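Local coordinates for protein deferrochelatase (Vibrio cholerae, PDB 5DE0) that binds heme b and, as a member of the dye-decolorizing (DyP-type) peroxidase family, probably works as a heme peroxidase, at residues Lys64-Trp67 with Ser68-Met72; Arg188-Leu191 with Ala192-Glu195. All blocks are in the same frame, centred on the assembly; numbering follows the deposited sequence.

Interaction 1 (Lys64-Trp67 with Ser68-Met72); sequences KGFW and SHFEM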
loop_
_atom_site.group_PDB
_atom_site.type_symbol
_atom_site.label_atom_id
_atom_site.label_comp_id
_atom_site.label_asym_id
_atom_site.label_seq_id
_atom_site.Cartn_x
_atom_site.Cartn_y
_atom_site.Cartn_z
ATOM N N LYS B 64 -10.856 25.074 6.405
ATOM C CA LYS B 64 -11.464 26.322 6.842
ATOM C C LYS B 64 -11.405 26.467 8.360
ATOM O O LYS B 64 -11.067 27.537 8.881
ATOM C CB LYS B 64 -12.914 26.401 6.359
ATOM C CG LYS B 64 -13.736 27.496 7.028
ATOM C CD LYS B 64 -13.238 28.883 6.652
ATOM C CE LYS B 64 -14.153 29.966 7.209
ATOM N NZ LYS B 64 -13.721 31.322 6.782
ATOM N N GLY B 65 -11.735 25.385 9.062
ATOM C CA GLY B 65 -11.756 25.397 10.511
ATOM C C GLY B 65 -10.393 25.642 11.131
ATOM O O GLY B 65 -10.277 26.376 12.113
ATOM N N PHE B 66 -9.357 25.038 10.557
ATOM C CA PHE B 66 -8.009 25.188 11.088
ATOM C C PHE B 66 -7.387 26.520 10.686
ATOM O O PHE B 66 -6.454 26.996 11.335
ATOM C CB PHE B 66 -7.119 24.032 10.622
ATOM C CG PHE B 66 -5.759 24.009 11.275
ATOM C CD1 PHE B 66 -5.598 23.458 12.538
ATOM C CD2 PHE B 66 -4.642 24.529 10.628
ATOM C CE1 PHE B 66 -4.349 23.433 13.153
ATOM C CE2 PHE B 66 -3.390 24.504 11.240
ATOM C CZ PHE B 66 -3.248 23.956 12.502
ATOM N N TRP B 67 -7.892 27.115 9.611
ATOM C CA TRP B 67 -7.338 28.371 9.132
ATOM C C TRP B 67 -7.638 29.519 10.098
ATOM O O TRP B 67 -6.953 30.539 10.085
ATOM C CB TRP B 67 -7.869 28.696 7.735
ATOM C CG TRP B 67 -6.934 29.573 6.955
ATOM C CD1 TRP B 67 -6.735 30.912 7.124
ATOM C CD2 TRP B 67 -6.056 29.171 5.894
ATOM N NE1 TRP B 67 -5.794 31.370 6.236
ATOM C CE2 TRP B 67 -5.360 30.321 5.469
ATOM C CE3 TRP B 67 -5.794 27.953 5.264
ATOM C CZ2 TRP B 67 -4.415 30.284 4.435
ATOM C CZ3 TRP B 67 -4.862 27.919 4.247
ATOM C CH2 TRP B 67 -4.183 29.073 3.840
ATOM N N SER B 68 -8.658 29.348 10.934
ATOM C CA SER B 68 -9.003 30.353 11.926
ATOM C C SER B 68 -7.850 30.584 12.897
ATOM O O SER B 68 -7.661 31.694 13.390
ATOM C CB SER B 68 -10.253 29.933 12.686
ATOM O OG SER B 68 -11.364 29.888 11.818
ATOM N N HIS B 69 -7.090 29.526 13.163
ATOM C CA HIS B 69 -5.941 29.593 14.053
ATOM C C HIS B 69 -4.827 30.481 13.496
ATOM O O HIS B 69 -3.965 30.941 14.242
ATOM C CB HIS B 69 -5.400 28.186 14.312
ATOM C CG HIS B 69 -6.316 27.316 15.117
ATOM N ND1 HIS B 69 -7.540 26.884 14.649
ATOM C CD2 HIS B 69 -6.183 26.788 16.356
ATOM C CE1 HIS B 69 -8.121 26.131 15.567
ATOM N NE2 HIS B 69 -7.316 26.057 16.613
ATOM N N PHE B 70 -4.847 30.715 12.187
ATOM C CA PHE B 70 -3.813 31.515 11.531
ATOM C C PHE B 70 -4.028 33.013 11.718
ATOM O O PHE B 70 -5.156 33.468 11.886
ATOM C CB PHE B 70 -3.759 31.193 10.037
ATOM C CG PHE B 70 -3.187 29.843 9.730
ATOM C CD1 PHE B 70 -2.139 29.324 10.483
ATOM C CD2 PHE B 70 -3.703 29.083 8.694
ATOM C CE1 PHE B 70 -1.615 28.069 10.198
ATOM C CE2 PHE B 70 -3.184 27.833 8.409
ATOM C CZ PHE B 70 -2.142 27.326 9.161
ATOM N N GLU B 71 -2.937 33.774 11.693
ATOM C CA GLU B 71 -3.018 35.229 11.713
ATOM C C GLU B 71 -3.435 35.737 10.340
ATOM O O GLU B 71 -4.228 36.673 10.225
ATOM C CB GLU B 71 -1.681 35.851 12.120
ATOM C CG GLU B 71 -1.291 35.608 13.575
ATOM C CD GLU B 71 0.013 36.293 13.949
ATOM O OE1 GLU B 71 0.691 36.811 13.037
ATOM O OE2 GLU B 71 0.358 36.318 15.150
ATOM N N MET B 72 -2.874 35.119 9.302
ATOM C CA MET B 72 -3.240 35.415 7.924
ATOM C C MET B 72 -4.732 35.185 7.698
ATOM O O MET B 72 -5.291 34.181 8.137
ATOM C CB MET B 72 -2.411 34.563 6.956
ATOM C CG MET B 72 -2.970 34.482 5.541
ATOM S SD MET B 72 -3.151 36.086 4.730
ATOM C CE MET B 72 -1.462 36.682 4.770
#

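Interaction 2 (Arg188-Leu191 with Ala192-Glu195); sequences RLNL and AAQE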
loop_
_atom_site.group_PDB
_atom_site.type_symbol
_atom_site.label_atom_id
_atom_site.label_comp_id
_atom_site.label_asym_id
_atom_site.label_seq_id
_atom_site.Cartn_x
_atom_site.Cartn_y
_atom_site.Cartn_z
ATOM N N ARG B 188 -21.093 -6.502 -13.610
ATOM C CA ARG B 188 -22.309 -7.044 -14.208
ATOM C C ARG B 188 -22.644 -6.348 -15.524
ATOM O O ARG B 188 -23.118 -6.981 -16.466
ATOM C CB ARG B 188 -23.491 -6.924 -13.240
ATOM C CG ARG B 188 -23.258 -7.553 -11.875
ATOM C CD ARG B 188 -24.560 -8.080 -11.281
ATOM N NE ARG B 188 -25.671 -7.148 -11.464
ATOM C CZ ARG B 188 -26.093 -6.288 -10.542
ATOM N NH1 ARG B 188 -25.500 -6.236 -9.356
ATOM N NH2 ARG B 188 -27.112 -5.479 -10.802
ATOM N N LEU B 189 -22.391 -5.044 -15.584
ATOM C CA LEU B 189 -22.689 -4.262 -16.779
ATOM C C LEU B 189 -21.722 -4.568 -17.918
ATOM O O LEU B 189 -20.526 -4.766 -17.700
ATOM C CB LEU B 189 -22.657 -2.763 -16.464
ATOM C CG LEU B 189 -23.898 -2.149 -15.810
ATOM C CD1 LEU B 189 -24.087 -2.631 -14.374
ATOM C CD2 LEU B 189 -23.829 -0.628 -15.867
ATOM N N ASN B 190 -22.250 -4.603 -19.136
ATOM C CA ASN B 190 -21.435 -4.843 -20.319
ATOM C C ASN B 190 -20.666 -3.593 -20.733
ATOM O O ASN B 190 -20.859 -2.521 -20.158
ATOM C CB ASN B 190 -22.307 -5.331 -21.475
ATOM C CG ASN B 190 -23.404 -4.345 -21.831
ATOM O OD1 ASN B 190 -23.228 -3.488 -22.697
ATOM N ND2 ASN B 190 -24.547 -4.461 -21.162
ATOM N N LEU B 191 -19.802 -3.740 -21.733
ATOM C CA LEU B 191 -18.959 -2.646 -22.212
ATOM C C LEU B 191 -19.758 -1.398 -22.581
ATOM O O LEU B 191 -19.462 -0.301 -22.105
ATOM C CB LEU B 191 -18.142 -3.103 -23.422
ATOM C CG LEU B 191 -17.273 -2.036 -24.090
ATOM C CD1 LEU B 191 -16.129 -1.643 -23.175
ATOM C CD2 LEU B 191 -16.753 -2.523 -25.435
ATOM N N ALA B 192 -20.769 -1.576 -23.425
ATOM C CA ALA B 192 -21.578 -0.461 -23.904
ATOM C C ALA B 192 -22.296 0.239 -22.757
ATOM O O ALA B 192 -22.343 1.467 -22.704
ATOM C CB ALA B 192 -22.581 -0.944 -24.939
ATOM N N ALA B 193 -22.849 -0.551 -21.840
ATOM C CA ALA B 193 -23.568 -0.018 -20.687
ATOM C C ALA B 193 -22.642 0.770 -19.766
ATOM O O ALA B 193 -23.014 1.826 -19.249
ATOM C CB ALA B 193 -24.242 -1.145 -19.920
ATOM N N GLN B 194 -21.435 0.249 -19.561
ATOM C CA GLN B 194 -20.444 0.919 -18.728
ATOM C C GLN B 194 -20.027 2.246 -19.351
ATOM O O GLN B 194 -19.781 3.224 -18.648
ATOM C CB GLN B 194 -19.218 0.030 -18.519
ATOM C CG GLN B 194 -19.459 -1.178 -17.623
ATOM C CD GLN B 194 -18.167 -1.871 -17.222
ATOM O OE1 GLN B 194 -17.097 -1.573 -17.756
ATOM N NE2 GLN B 194 -18.258 -2.795 -16.273
ATOM N N GLU B 195 -19.956 2.272 -20.678
ATOM C CA GLU B 195 -19.597 3.489 -21.395
ATOM C C GLU B 195 -20.705 4.529 -21.294
ATOM O O GLU B 195 -20.451 5.729 -21.391
ATOM C CB GLU B 195 -19.291 3.179 -22.860
ATOM C CG GLU B 195 -18.011 2.387 -23.059
ATOM C CD GLU B 195 -17.747 2.061 -24.512
ATOM O OE1 GLU B 195 -18.557 2.468 -25.369
ATOM O OE2 GLU B 195 -16.727 1.399 -24.795
#

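Interaction 1 (Lys64-Trp67 with Ser68-Met72)
Phe70 turns one edge of its ring onto the indole of Trp67, three residues back, and meets the ring of Phe66 with its far end. Followed outward, its CB lies 3.3 Å from Trp67 O, the carbonyl that also receives the backbone N-H of Phe70. CG remains beside that oxygen. CD2 then comes down over one face of the indole, 3.7 Å from Trp67 CD2 and displaced toward the rim of the ring system, and CE2 continues over Trp67 CE3. At the end of the ring, Phe70 CZ packs 3.7 Å from Phe66 CE2.

Both aromatic pairs are edge-to-face, with planes at 89° for Trp67 and 90° for Phe66, but the roles change: Phe70 offers its edge to Trp67 and its face, in an offset fashion, to the edge of Phe66. Trp67 swings its CG away from its own backbone N (chi1 -154°), which carries the indole to the side where Phe70 descends. The indole suits this place because it combines a broad apolar face with a polar N-H, and Trp67 NE1 donates to Ala73 O.

Two backbone bonds tighten the turn that carries the rings: His69 N to Phe66 O at 3.2 Å and Phe70 N to Trp67 O at 3.0 Å. His69 lies nearly parallel to Phe66 but slid off it. Phe62 adds an edge-to-face ring, and Leu34 of helix 30-38 packs on Phe70. This is an aromatic cluster built on a type I beta turn from Trp67 to Phe70, continuing a short, weakly bonded helical turn.

Interaction 2 (Arg188-Leu191 with Ala192-Glu195)
Asn190 reaches forward to the start of a helix, its OD1 accepting the backbone N-H of Ala193 at 3.1 Å. With chi1 at 58°, CG sits between the backbone N and the carbonyl carbon, and this folds the amide back over the first turn; the donor stands 57° out of the amide plane. Asparagine suits an N-cap because its short side chain can bring a carbonyl oxygen to an N-H that has no earlier helical partner.

The close-packed part is formed by Leu189, Ala193 and the buried Gln194. Gln194 N donates to Asn190 O at 2.9 Å, and Gln194 CG rests 3.2 Å from the same oxygen. Leu189 CB packs against Gln194 CG at 3.8 Å, while its CD2 reaches the methyl of Ala193, small enough to fit against both Leu189 and the Asn190 amide. The buried amide of Gln194 is held at both ends, NE2 by Trp186 O and OE1 by Lys202 NZ.

The solvent side carries Asn190, Leu191 and Ala192. There the Leu191 side chain crosses that of Glu195 at an angle, its CD1 3.5 Å from Glu195 OE2, a van der Waals approach between a methyl and a carboxylate. The backbone bond from Glu195 N to Leu191 O, 3.0 Å, accompanies them, and Glu195 OE2 also accepts from Lys202 N.

Chemically, then, polar groups govern the helix start: a neutral amide caps its first turn, and the carboxylate and amide one turn later tie it to Lys202. The ammonium of Lys202, bonded to Gln194 OE1, would probably polarise that amide and make its N-H a somewhat better donor to Trp186 O.

Overall arrangement
Interaction 1 comes first along the chain, in the N-terminal half of the DyP fold, and interaction 2 follows in the C-terminal half. Their centres are about 46 Å apart and their nearest atoms about 34 Å, on opposite sides of the chain's centre. Residues 64-72 follow strand 57-62, an outermost strand of one four-stranded antiparallel sheet; residues 188-195 join helices 183-188 and 191-198, which come after strand 172-181 of the other. Both sheets have the strand order 2-3-1-4, consistent with the paired ferredoxin-like halves of DyP-type peroxidases. In interaction 2 the side chain of Glu195 is about 10 Å from the heme, without touching it; the two contacts do not meet.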